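PDB 5YLN: alcohol dehydrogenase, zinc-containing from Streptococcus pneumoniae serotype 2, which binds zinc and probably catalyses the NAD+-dependent interconversion of alcohols and their aldehydes or ketones. Local coordinates for residues 41-46 and 332-337; 319-323 and 340-344; 240-245 and 261-267. All coordinates share one frame; numbering follows the deposited sequence.

Contact 1 of 3, residues 41-46 and 332-337; sequences ICGTDL and AYEVFS. With ZN (zinc ion), chain E.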
ATOM      1  N   ILE A  41      18.982  17.801 -15.754  1.00 30.34           N
ATOM      2  CA  ILE A  41      19.615  16.955 -14.746  1.00 29.85           C
ATOM      3  C   ILE A  41      18.555  16.544 -13.730  1.00 43.71           C
ATOM      4  O   ILE A  41      17.705  17.352 -13.336  1.00 37.82           O
ATOM      5  CB  ILE A  41      20.772  17.678 -14.019  1.00 37.52           C
ATOM      6  CG1 ILE A  41      21.688  18.429 -14.993  1.00 36.67           C
ATOM      7  CG2 ILE A  41      21.593  16.695 -13.205  1.00 36.19           C
ATOM      8  CD1 ILE A  41      22.573  19.429 -14.298  1.00 31.68           C
ATOM      9  N   CYS A  42      18.624  15.298 -13.291  1.00 36.24           N
ATOM     10  CA  CYS A  42      17.778  14.751 -12.246  1.00 31.43           C
ATOM     11  C   CYS A  42      18.602  14.558 -10.980  1.00 35.03           C
ATOM     12  O   CYS A  42      19.820  14.378 -11.041  1.00 29.72           O
ATOM     13  CB  CYS A  42      17.182  13.417 -12.695  1.00 32.09           C
ATOM     14  SG  CYS A  42      16.253  12.581 -11.413  1.00 37.18           S
ATOM     15  N   GLY A  43      17.944  14.607  -9.823  1.00 36.73           N
ATOM     16  CA  GLY A  43      18.653  14.316  -8.587  1.00 34.02           C
ATOM     17  C   GLY A  43      19.387  12.983  -8.627  1.00 37.61           C
ATOM     18  O   GLY A  43      20.491  12.862  -8.088  1.00 36.91           O
ATOM     19  N   THR A  44      18.793  11.972  -9.280  1.00 38.68           N
ATOM     20  CA  THR A  44      19.434  10.663  -9.402  1.00 36.45           C
ATOM     21  C   THR A  44      20.795  10.762 -10.091  1.00 38.24           C
ATOM     22  O   THR A  44      21.700   9.988  -9.777  1.00 40.14           O
ATOM     23  CB  THR A  44      18.509   9.690 -10.159  1.00 39.73           C
ATOM     24  OG1 THR A  44      17.299   9.460  -9.419  1.00 41.49           O
ATOM     25  CG2 THR A  44      19.195   8.359 -10.408  1.00 41.61           C
ATOM     26  N   ASP A  45      20.961  11.709 -11.025  1.00 38.63           N
ATOM     27  CA  ASP A  45      22.259  11.886 -11.672  1.00 38.98           C
ATOM     28  C   ASP A  45      23.314  12.307 -10.658  1.00 40.41           C
ATOM     29  O   ASP A  45      24.459  11.832 -10.700  1.00 35.81           O
ATOM     30  CB  ASP A  45      22.154  12.921 -12.801  1.00 35.66           C
ATOM     31  CG  ASP A  45      21.180  12.502 -13.918  1.00 42.05           C
ATOM     32  OD1 ASP A  45      21.028  11.284 -14.185  1.00 39.92           O
ATOM     33  OD2 ASP A  45      20.561  13.399 -14.532  1.00 37.11           O
ATOM     34  N   LEU A  46      22.954  13.221  -9.749  1.00 38.64           N
ATOM     35  CA  LEU A  46      23.865  13.598  -8.668  1.00 35.08           C
ATOM     36  C   LEU A  46      24.253  12.382  -7.839  1.00 31.85           C
ATOM     37  O   LEU A  46      25.423  12.197  -7.495  1.00 35.56           O
ATOM     38  CB  LEU A  46      23.210  14.658  -7.783  1.00 38.44           C
ATOM     39  CG  LEU A  46      22.780  15.911  -8.544  1.00 38.03           C
ATOM     40  CD1 LEU A  46      22.244  16.956  -7.593  1.00 33.17           C
ATOM     41  CD2 LEU A  46      23.970  16.427  -9.341  1.00 32.59           C
ATOM     42  N   ALA A 332      26.300  23.525 -15.371  1.00 36.18           N
ATOM     43  CA  ALA A 332      24.910  23.189 -15.062  1.00 38.18           C
ATOM     44  C   ALA A 332      24.827  22.286 -13.834  1.00 38.23           C
ATOM     45  O   ALA A 332      23.985  22.486 -12.953  1.00 42.47           O
ATOM     46  CB  ALA A 332      24.238  22.522 -16.269  1.00 33.47           C
ATOM     47  N   TYR A 333      25.695  21.279 -13.771  1.00 40.25           N
ATOM     48  CA  TYR A 333      25.778  20.420 -12.593  1.00 34.50           C
ATOM     49  C   TYR A 333      26.160  21.201 -11.341  1.00 37.25           C
ATOM     50  O   TYR A 333      25.635  20.936 -10.252  1.00 37.75           O
ATOM     51  CB  TYR A 333      26.788  19.309 -12.844  1.00 34.96           C
ATOM     52  CG  TYR A 333      26.136  18.070 -13.390  1.00 36.82           C
ATOM     53  CD1 TYR A 333      25.918  17.919 -14.757  1.00 32.96           C
ATOM     54  CD2 TYR A 333      25.730  17.050 -12.539  1.00 32.80           C
ATOM     55  CE1 TYR A 333      25.312  16.784 -15.265  1.00 32.42           C
ATOM     56  CE2 TYR A 333      25.118  15.904 -13.036  1.00 32.26           C
ATOM     57  CZ  TYR A 333      24.921  15.777 -14.399  1.00 32.07           C
ATOM     58  OH  TYR A 333      24.325  14.648 -14.902  1.00 31.59           O
ATOM     59  N   GLU A 334      27.087  22.153 -11.464  1.00 37.53           N
ATOM     60  CA  GLU A 334      27.474  22.956 -10.306  1.00 38.61           C
ATOM     61  C   GLU A 334      26.280  23.704  -9.721  1.00 43.33           C
ATOM     62  O   GLU A 334      26.135  23.789  -8.496  1.00 41.03           O
ATOM     63  CB  GLU A 334      28.573  23.948 -10.693  1.00 36.10           C
ATOM     64  CG  GLU A 334      28.878  24.957  -9.600  1.00 67.33           C
ATOM     65  CD  GLU A 334      29.513  24.325  -8.361  1.00 71.53           C
ATOM     66  OE1 GLU A 334      30.128  23.235  -8.473  1.00 64.19           O
ATOM     67  OE2 GLU A 334      29.393  24.934  -7.274  1.00 79.90           O
ATOM     68  N   VAL A 335      25.415  24.251 -10.584  1.00 43.51           N
ATOM     69  CA  VAL A 335      24.271  25.032 -10.117  1.00 42.89           C
ATOM     70  C   VAL A 335      23.221  24.119  -9.500  1.00 44.61           C
ATOM     71  O   VAL A 335      22.668  24.406  -8.432  1.00 50.95           O
ATOM     72  CB  VAL A 335      23.681  25.849 -11.282  1.00 43.22           C
ATOM     73  CG1 VAL A 335      22.269  26.317 -10.946  1.00 35.18           C
ATOM     74  CG2 VAL A 335      24.608  27.039 -11.662  1.00 41.81           C
ATOM     75  N   PHE A 336      22.932  23.003 -10.173  1.00 37.18           N
ATOM     76  CA  PHE A 336      21.922  22.066  -9.696  1.00 37.38           C
ATOM     77  C   PHE A 336      22.308  21.440  -8.355  1.00 36.70           C
ATOM     78  O   PHE A 336      21.484  21.365  -7.437  1.00 38.05           O
ATOM     79  CB  PHE A 336      21.692  20.985 -10.751  1.00 44.82           C
ATOM     80  CG  PHE A 336      20.528  20.087 -10.459  1.00 31.22           C
ATOM     81  CD1 PHE A 336      19.240  20.607 -10.374  1.00 30.81           C
ATOM     82  CD2 PHE A 336      20.717  18.730 -10.306  1.00 31.00           C
ATOM     83  CE1 PHE A 336      18.160  19.784 -10.105  1.00 34.53           C
ATOM     84  CE2 PHE A 336      19.624  17.885 -10.070  1.00 37.85           C
ATOM     85  CZ  PHE A 336      18.349  18.418  -9.967  1.00 38.27           C
ATOM     86  N   SER A 337      23.557  20.983  -8.221  1.00 35.47           N
ATOM     87  CA  SER A 337      23.997  20.371  -6.967  1.00 42.77           C
ATOM     88  C   SER A 337      24.041  21.355  -5.800  1.00 45.01           C
ATOM     89  O   SER A 337      24.130  20.915  -4.653  1.00 51.11           O
ATOM     90  CB  SER A 337      25.382  19.732  -7.132  1.00 37.89           C
ATOM     91  OG  SER A 337      26.398  20.719  -7.184  1.00 50.73           O
TER
HETATM   92 ZN    ZN E 401      15.106  10.957 -12.973  1.00 47.25          ZN
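I41 drives its branches between Y333 and F336 of helix 329-337, and the path from its CB outward shows how a zinc-ligand loop is seated on a distant helix. CB sits 3.9 Å from F336 CD2. CG2, anti to the backbone N, fills the gap between the two aromatics, coming equally near Y333 CE2 and F336 CD2. The other branch runs along the tyrosine: CG1 passes Y333 CE1, and CD1 ends 3.9 Å from the Y333 ring centroid, 18° off the normal, a CH-pi contact over one face. I41 CD1 also lies 3.6 Å from A332 O, against the helix backbone.

L46 divides its methyls between the same rings, CD1 reaching F336 CD2 at 3.6 Å and CD2 meeting Y333 CD2 obliquely at 3.7 Å. I41 O lies over one face of F336, while G43 N meets the edge of that ring. D45 CB is near the plane of the Y333 ring, at its hydroxyl edge, and Y333 OH is hydrogen-bonded to Q124 OE1.

C42 N-H points almost straight at D45 OD2 (3.0 Å, 176°), meeting it from above the carboxylate plane. With T44 N donating to C42 SG, C42 and D45 form a capping box at the start of helix 43-50. C42 SG binds the zinc ion at 2.5 Å, and H64 is another ligand of that metal. Since no hydrogen bond crosses between the segments, apolar packing joins helix 329-337 to I41 and L46, while the capping bonds within 41-46 help fix the metal-binding turn.

Contact 2 of 3, residues 319-323 and 340-344; sequences LVTHY and ADHHA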
ATOM      1  N   LEU A 319       8.950  24.833 -13.454  1.00 30.78           N
ATOM      2  CA  LEU A 319       9.997  24.031 -12.830  1.00 37.06           C
ATOM      3  C   LEU A 319      11.394  24.397 -13.322  1.00 36.67           C
ATOM      4  O   LEU A 319      12.381  23.983 -12.706  1.00 34.61           O
ATOM      5  CB  LEU A 319       9.739  22.546 -13.085  1.00 28.65           C
ATOM      6  CG  LEU A 319       8.538  22.020 -12.278  1.00 34.32           C
ATOM      7  CD1 LEU A 319       8.048  20.683 -12.807  1.00 38.07           C
ATOM      8  CD2 LEU A 319       8.866  21.911 -10.792  1.00 34.83           C
ATOM      9  N   VAL A 320      11.514  25.139 -14.421  1.00 36.57           N
ATOM     10  CA  VAL A 320      12.817  25.414 -15.023  1.00 41.08           C
ATOM     11  C   VAL A 320      13.249  26.822 -14.640  1.00 44.13           C
ATOM     12  O   VAL A 320      12.530  27.795 -14.898  1.00 36.55           O
ATOM     13  CB  VAL A 320      12.791  25.237 -16.548  1.00 33.90           C
ATOM     14  CG1 VAL A 320      14.132  25.717 -17.156  1.00 30.15           C
ATOM     15  CG2 VAL A 320      12.526  23.770 -16.893  1.00 29.27           C
ATOM     16  N   THR A 321      14.441  26.931 -14.045  1.00 44.66           N
ATOM     17  CA  THR A 321      14.926  28.181 -13.484  1.00 42.33           C
ATOM     18  C   THR A 321      16.249  28.660 -14.066  1.00 43.71           C
ATOM     19  O   THR A 321      16.539  29.851 -13.960  1.00 38.69           O
ATOM     20  CB  THR A 321      15.088  28.054 -11.959  1.00 45.33           C
ATOM     21  OG1 THR A 321      15.984  26.973 -11.673  1.00 45.65           O
ATOM     22  CG2 THR A 321      13.727  27.770 -11.278  1.00 37.78           C
ATOM     23  N   HIS A 322      17.059  27.777 -14.653  1.00 41.66           N
ATOM     24  CA  HIS A 322      18.354  28.152 -15.199  1.00 41.68           C
ATOM     25  C   HIS A 322      18.594  27.449 -16.528  1.00 46.32           C
ATOM     26  O   HIS A 322      18.179  26.302 -16.731  1.00 36.33           O
ATOM     27  CB  HIS A 322      19.478  27.805 -14.233  1.00 41.25           C
ATOM     28  CG  HIS A 322      19.492  28.655 -13.001  1.00 44.80           C
ATOM     29  ND1 HIS A 322      18.619  28.464 -11.952  1.00 40.27           N
ATOM     30  CD2 HIS A 322      20.275  29.701 -12.655  1.00 37.08           C
ATOM     31  CE1 HIS A 322      18.873  29.353 -11.007  1.00 33.48           C
ATOM     32  NE2 HIS A 322      19.869  30.117 -11.411  1.00 44.04           N
ATOM     33  N   TYR A 323      19.300  28.142 -17.418  1.00 43.55           N
ATOM     34  CA  TYR A 323      19.506  27.699 -18.790  1.00 43.24           C
ATOM     35  C   TYR A 323      21.005  27.568 -19.026  1.00 42.83           C
ATOM     36  O   TYR A 323      21.775  28.427 -18.591  1.00 33.91           O
ATOM     37  CB  TYR A 323      18.858  28.689 -19.774  1.00 45.86           C
ATOM     38  CG  TYR A 323      17.363  28.902 -19.513  1.00 55.87           C
ATOM     39  CD1 TYR A 323      16.913  29.626 -18.404  1.00 56.08           C
ATOM     40  CD2 TYR A 323      16.403  28.377 -20.372  1.00 60.69           C
ATOM     41  CE1 TYR A 323      15.556  29.797 -18.159  1.00 55.32           C
ATOM     42  CE2 TYR A 323      15.042  28.538 -20.126  1.00 57.38           C
ATOM     43  CZ  TYR A 323      14.632  29.253 -19.023  1.00 60.02           C
ATOM     44  OH  TYR A 323      13.285  29.422 -18.791  1.00 76.14           O
ATOM     45  N   ALA A 340      20.027  25.318  -3.677  1.00 33.65           N
ATOM     46  CA  ALA A 340      19.602  26.292  -2.665  1.00 44.97           C
ATOM     47  C   ALA A 340      20.348  27.629  -2.799  1.00 47.79           C
ATOM     48  O   ALA A 340      19.747  28.700  -2.643  1.00 48.28           O
ATOM     49  CB  ALA A 340      19.789  25.702  -1.261  1.00 41.39           C
ATOM     50  N   ASP A 341      21.656  27.591  -3.092  1.00 45.77           N
ATOM     51  CA  ASP A 341      22.412  28.835  -3.275  1.00 47.00           C
ATOM     52  C   ASP A 341      21.865  29.677  -4.426  1.00 46.79           C
ATOM     53  O   ASP A 341      21.949  30.911  -4.385  1.00 47.38           O
ATOM     54  CB  ASP A 341      23.896  28.550  -3.534  1.00 53.07           C
ATOM     55  CG  ASP A 341      24.550  27.735  -2.432  1.00 62.04           C
ATOM     56  OD1 ASP A 341      23.845  27.320  -1.485  1.00 72.54           O
ATOM     57  OD2 ASP A 341      25.777  27.502  -2.529  1.00 60.16           O
ATOM     58  N   HIS A 342      21.309  29.036  -5.457  1.00 41.85           N
ATOM     59  CA  HIS A 342      20.860  29.717  -6.666  1.00 49.61           C
ATOM     60  C   HIS A 342      19.349  29.782  -6.816  1.00 50.62           C
ATOM     61  O   HIS A 342      18.878  30.251  -7.858  1.00 54.01           O
ATOM     62  CB  HIS A 342      21.448  29.038  -7.912  1.00 50.71           C
ATOM     63  CG  HIS A 342      22.938  28.887  -7.863  1.00 46.78           C
ATOM     64  ND1 HIS A 342      23.558  27.783  -7.317  1.00 46.78           N
ATOM     65  CD2 HIS A 342      23.930  29.714  -8.264  1.00 45.99           C
ATOM     66  CE1 HIS A 342      24.867  27.933  -7.391  1.00 50.42           C
ATOM     67  NE2 HIS A 342      25.118  29.097  -7.960  1.00 48.48           N
ATOM     68  N   HIS A 343      18.579  29.329  -5.821  1.00 47.39           N
ATOM     69  CA  HIS A 343      17.128  29.250  -5.941  1.00 49.29           C
ATOM     70  C   HIS A 343      16.734  28.482  -7.202  1.00 45.85           C
ATOM     71  O   HIS A 343      15.793  28.848  -7.905  1.00 45.21           O
ATOM     72  CB  HIS A 343      16.488  30.651  -5.923  1.00 54.52           C
ATOM     73  CG  HIS A 343      16.853  31.475  -4.721  1.00 75.81           C
ATOM     74  ND1 HIS A 343      16.995  32.848  -4.775  1.00 83.26           N
ATOM     75  CD2 HIS A 343      17.109  31.124  -3.437  1.00 80.80           C
ATOM     76  CE1 HIS A 343      17.326  33.304  -3.580  1.00 83.00           C
ATOM     77  NE2 HIS A 343      17.400  32.279  -2.751  1.00 81.77           N
ATOM     78  N   ALA A 344      17.485  27.421  -7.505  1.00 35.53           N
ATOM     79  CA  ALA A 344      17.251  26.638  -8.708  1.00 45.13           C
ATOM     80  C   ALA A 344      16.099  25.635  -8.515  1.00 39.38           C
ATOM     81  O   ALA A 344      16.033  25.002  -7.471  1.00 39.09           O
ATOM     82  CB  ALA A 344      18.518  25.915  -9.101  1.00 32.22           C
TER
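T321 and A344 bring the two backbones closest, their CA atoms 5.5 Å apart. There 319-323 is passing from a turn into strand 322-325, whereas residues 340-344 are leaving the short, weakly bonded helix 339-342. H343 ends that helix with a positive phi of 53° in a Schellman motif, which swings the chain round so that the carbonyls of H342 and H343 and the CA of A344 confront T321 and H322. Strand 322-325 runs parallel to strand 347-350 in the mixed sheet of the GroES-like part of the fold, so the contact belongs to a beta-alpha-beta crossover.

T321 OG1 stands between its own backbone N and carbonyl carbon (chi1 57°) and from there comes to 3.2 Å from A344 CA. The same hydroxyl is hydrogen-bonded to H322 ND1 at 3.0 Å, lying in the plane of the imidazole at its edge, which ties down the rotation of the ring. H322 CE1, at the ring edge, points to H342 O, 3.3 Å away and near the ring plane. A344 CB approaches H322 ND1 obliquely at 3.8 Å. The H342 side chain crosses that of H322 at about a right angle, and H342 ND1 is hydrogen-bonded to K338 O.

Contact 3 of 3, residues 240-245 and 261-267; sequences RGVDVA and IIGVDGT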
ATOM      1  N   ARG A 240      -7.624  14.547  12.374  1.00 35.23           N
ATOM      2  CA  ARG A 240      -7.662  13.270  11.682  1.00 40.16           C
ATOM      3  C   ARG A 240      -6.386  12.939  10.916  1.00 38.11           C
ATOM      4  O   ARG A 240      -6.157  11.762  10.611  1.00 37.67           O
ATOM      5  CB  ARG A 240      -8.859  13.221  10.724  1.00 37.13           C
ATOM      6  CG  ARG A 240     -10.175  13.393  11.449  1.00 47.28           C
ATOM      7  CD  ARG A 240     -11.325  12.669  10.748  1.00 50.90           C
ATOM      8  NE  ARG A 240     -12.488  12.572  11.625  1.00 43.27           N
ATOM      9  CZ  ARG A 240     -13.382  13.541  11.778  1.00 48.76           C
ATOM     10  NH1 ARG A 240     -13.256  14.679  11.100  1.00 59.16           N
ATOM     11  NH2 ARG A 240     -14.405  13.379  12.609  1.00 49.74           N
ATOM     12  N   GLY A 241      -5.537  13.918  10.621  1.00 39.50           N
ATOM     13  CA  GLY A 241      -4.382  13.664   9.773  1.00 35.44           C
ATOM     14  C   GLY A 241      -4.762  13.734   8.303  1.00 34.41           C
ATOM     15  O   GLY A 241      -5.918  13.951   7.937  1.00 36.80           O
ATOM     16  N   VAL A 242      -3.760  13.561   7.435  1.00 28.29           N
ATOM     17  CA  VAL A 242      -3.968  13.756   6.006  1.00 27.72           C
ATOM     18  C   VAL A 242      -4.426  12.463   5.349  1.00 29.00           C
ATOM     19  O   VAL A 242      -4.144  11.354   5.824  1.00 32.66           O
ATOM     20  CB  VAL A 242      -2.696  14.323   5.343  1.00 32.94           C
ATOM     21  CG1 VAL A 242      -2.426  15.698   5.893  1.00 34.11           C
ATOM     22  CG2 VAL A 242      -1.476  13.400   5.554  1.00 27.74           C
ATOM     23  N   ASP A 243      -5.157  12.609   4.232  1.00 26.73           N
ATOM     24  CA  ASP A 243      -5.531  11.455   3.428  1.00 28.30           C
ATOM     25  C   ASP A 243      -4.379  10.962   2.561  1.00 30.44           C
ATOM     26  O   ASP A 243      -4.347   9.781   2.203  1.00 32.08           O
ATOM     27  CB  ASP A 243      -6.747  11.793   2.556  1.00 29.32           C
ATOM     28  CG  ASP A 243      -7.934  12.286   3.390  1.00 40.08           C
ATOM     29  OD1 ASP A 243      -8.274  11.601   4.375  1.00 42.40           O
ATOM     30  OD2 ASP A 243      -8.488  13.377   3.091  1.00 41.24           O
ATOM     31  N   VAL A 244      -3.441  11.835   2.206  1.00 26.05           N
ATOM     32  CA  VAL A 244      -2.302  11.467   1.367  1.00 30.33           C
ATOM     33  C   VAL A 244      -1.058  12.156   1.902  1.00 30.34           C
ATOM     34  O   VAL A 244      -1.077  13.364   2.176  1.00 29.11           O
ATOM     35  CB  VAL A 244      -2.498  11.853  -0.115  1.00 34.27           C
ATOM     36  CG1 VAL A 244      -1.418  11.192  -0.972  1.00 27.62           C
ATOM     37  CG2 VAL A 244      -3.937  11.514  -0.622  1.00 37.04           C
ATOM     38  N   ALA A 245       0.023  11.391   2.057  1.00 27.47           N
ATOM     39  CA  ALA A 245       1.338  11.943   2.368  1.00 35.11           C
ATOM     40  C   ALA A 245       2.285  11.492   1.264  1.00 32.64           C
ATOM     41  O   ALA A 245       2.549  10.295   1.113  1.00 35.75           O
ATOM     42  CB  ALA A 245       1.842  11.494   3.753  1.00 27.27           C
ATOM     43  N   ILE A 261       1.701  11.416  10.282  1.00 33.89           N
ATOM     44  CA  ILE A 261       0.652  12.378   9.961  1.00 32.43           C
ATOM     45  C   ILE A 261      -0.469  11.774   9.143  1.00 32.85           C
ATOM     46  O   ILE A 261      -1.490  12.443   8.933  1.00 32.02           O
ATOM     47  CB  ILE A 261       1.218  13.616   9.234  1.00 37.83           C
ATOM     48  CG1 ILE A 261       1.888  13.222   7.903  1.00 34.16           C
ATOM     49  CG2 ILE A 261       2.175  14.352  10.151  1.00 34.28           C
ATOM     50  CD1 ILE A 261       2.001  14.372   6.846  1.00 31.97           C
ATOM     51  N   ILE A 262      -0.314  10.541   8.674  1.00 28.77           N
ATOM     52  CA  ILE A 262      -1.310   9.934   7.823  1.00 28.18           C
ATOM     53  C   ILE A 262      -2.522   9.549   8.665  1.00 33.06           C
ATOM     54  O   ILE A 262      -2.394   9.085   9.799  1.00 32.68           O
ATOM     55  CB  ILE A 262      -0.696   8.732   7.087  1.00 32.80           C
ATOM     56  CG1 ILE A 262      -1.584   8.319   5.926  1.00 29.39           C
ATOM     57  CG2 ILE A 262      -0.397   7.581   8.041  1.00 32.30           C
ATOM     58  CD1 ILE A 262      -1.674   9.375   4.841  1.00 29.88           C
ATOM     59  N   GLY A 263      -3.715   9.807   8.133  1.00 30.67           N
ATOM     60  CA  GLY A 263      -4.935   9.502   8.847  1.00 31.34           C
ATOM     61  C   GLY A 263      -5.487   8.143   8.491  1.00 32.56           C
ATOM     62  O   GLY A 263      -4.966   7.462   7.610  1.00 33.49           O
ATOM     63  N   VAL A 264      -6.566   7.764   9.205  1.00 30.91           N
ATOM     64  CA  VAL A 264      -7.306   6.553   8.862  1.00 27.75           C
ATOM     65  C   VAL A 264      -7.649   6.568   7.380  1.00 29.20           C
ATOM     66  O   VAL A 264      -8.133   7.579   6.856  1.00 26.93           O
ATOM     67  CB  VAL A 264      -8.584   6.426   9.711  1.00 36.30           C
ATOM     68  CG1 VAL A 264      -9.456   5.314   9.140  1.00 33.72           C
ATOM     69  CG2 VAL A 264      -8.256   6.146  11.168  1.00 34.21           C
ATOM     70  N   ASP A 265      -7.395   5.441   6.706  1.00 29.78           N
ATOM     71  CA  ASP A 265      -7.710   5.143   5.316  1.00 32.30           C
ATOM     72  C   ASP A 265      -6.717   5.807   4.367  1.00 34.87           C
ATOM     73  O   ASP A 265      -6.883   5.689   3.128  1.00 30.92           O
ATOM     74  CB  ASP A 265      -9.151   5.546   4.932  1.00 30.60           C
ATOM     75  CG  ASP A 265      -9.698   4.717   3.783  1.00 40.01           C
ATOM     76  OD1 ASP A 265      -9.469   3.487   3.809  1.00 43.41           O
ATOM     77  OD2 ASP A 265     -10.362   5.284   2.872  1.00 38.69           O
ATOM     78  N   GLY A 266      -5.692   6.489   4.887  1.00 30.24           N
ATOM     79  CA  GLY A 266      -4.803   7.281   4.065  1.00 32.58           C
ATOM     80  C   GLY A 266      -3.692   6.474   3.414  1.00 39.68           C
ATOM     81  O   GLY A 266      -3.479   5.306   3.734  1.00 25.91           O
ATOM     82  N   THR A 267      -2.989   7.120   2.474  1.00 29.69           N
ATOM     83  CA  THR A 267      -1.892   6.485   1.756  1.00 25.55           C
ATOM     84  C   THR A 267      -0.618   7.315   1.907  1.00 28.79           C
ATOM     85  O   THR A 267      -0.622   8.524   1.663  1.00 33.80           O
ATOM     86  CB  THR A 267      -2.236   6.294   0.272  1.00 26.48           C
ATOM     87  OG1 THR A 267      -3.331   5.375   0.143  1.00 33.81           O
ATOM     88  CG2 THR A 267      -1.052   5.766  -0.520  1.00 24.88           C
TER
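Peptide planes are the flat groups where V242 meets I261 and I262 and D243 meets I262. The methyl I262 CD1 lies over one face of the D243-V244 peptide, 3.8 Å from D243 O, and is also 3.3 Å from V242 O. At the edges the peptides are joined by hydrogen bonds: V242 N donates to I261 O at 2.9 Å, in the carbonyl plane, and G263 N returns a bond to V242 O. The contact sits where a beta-alpha-beta crossover of the Rossmann fold closes, the start of strand 242-247 meeting the start of strand 266-270 after helix 252-261, with the two strands side by side in the parallel sheet.

Between the two pairings, a type II turn from G263 to G266 carries the chain around a corner. Beyond it, T267 N bonds to D243 O and A245 N to T267 O, each at 3.0 Å. Glycines sit where the chains press together: G241 CA is 3.2 Å from I261 O, and G263 CA lies close to R240 O. On the helix-covered side V242 CG2 touches I261 CD1, with I233 of helix 226-236 packing on both residues. The R240 side chain leads outward instead, to a salt bridge with E109 of the second subunit. Alongside the A245 bond, T267 O takes a CA-H...O contact from V244 CA at 3.4 Å, with 147° at the hydrogen.

How the contacts relate
Contacts 1 and 2 are neighbours, their centres 11 Å apart, and they meet at V335, whose CG1 packs against H322 and A344. Strand 322-325, helix 329-337 and helix 339-342 follow one another, and the segments of the two contacts alternate along the chain. Contact 3 lies about 32 Å from both, centre to centre. It is nested inside the long excursion closed by contact 1 and finishes before contact 2 begins. The Rossmann-type sheet is thus inserted in the sequence, after which the C-terminal part returns to complete the domain holding C42. Near the zinc ion bound by C42, 41-46 therefore rests on residues almost 300 positions later.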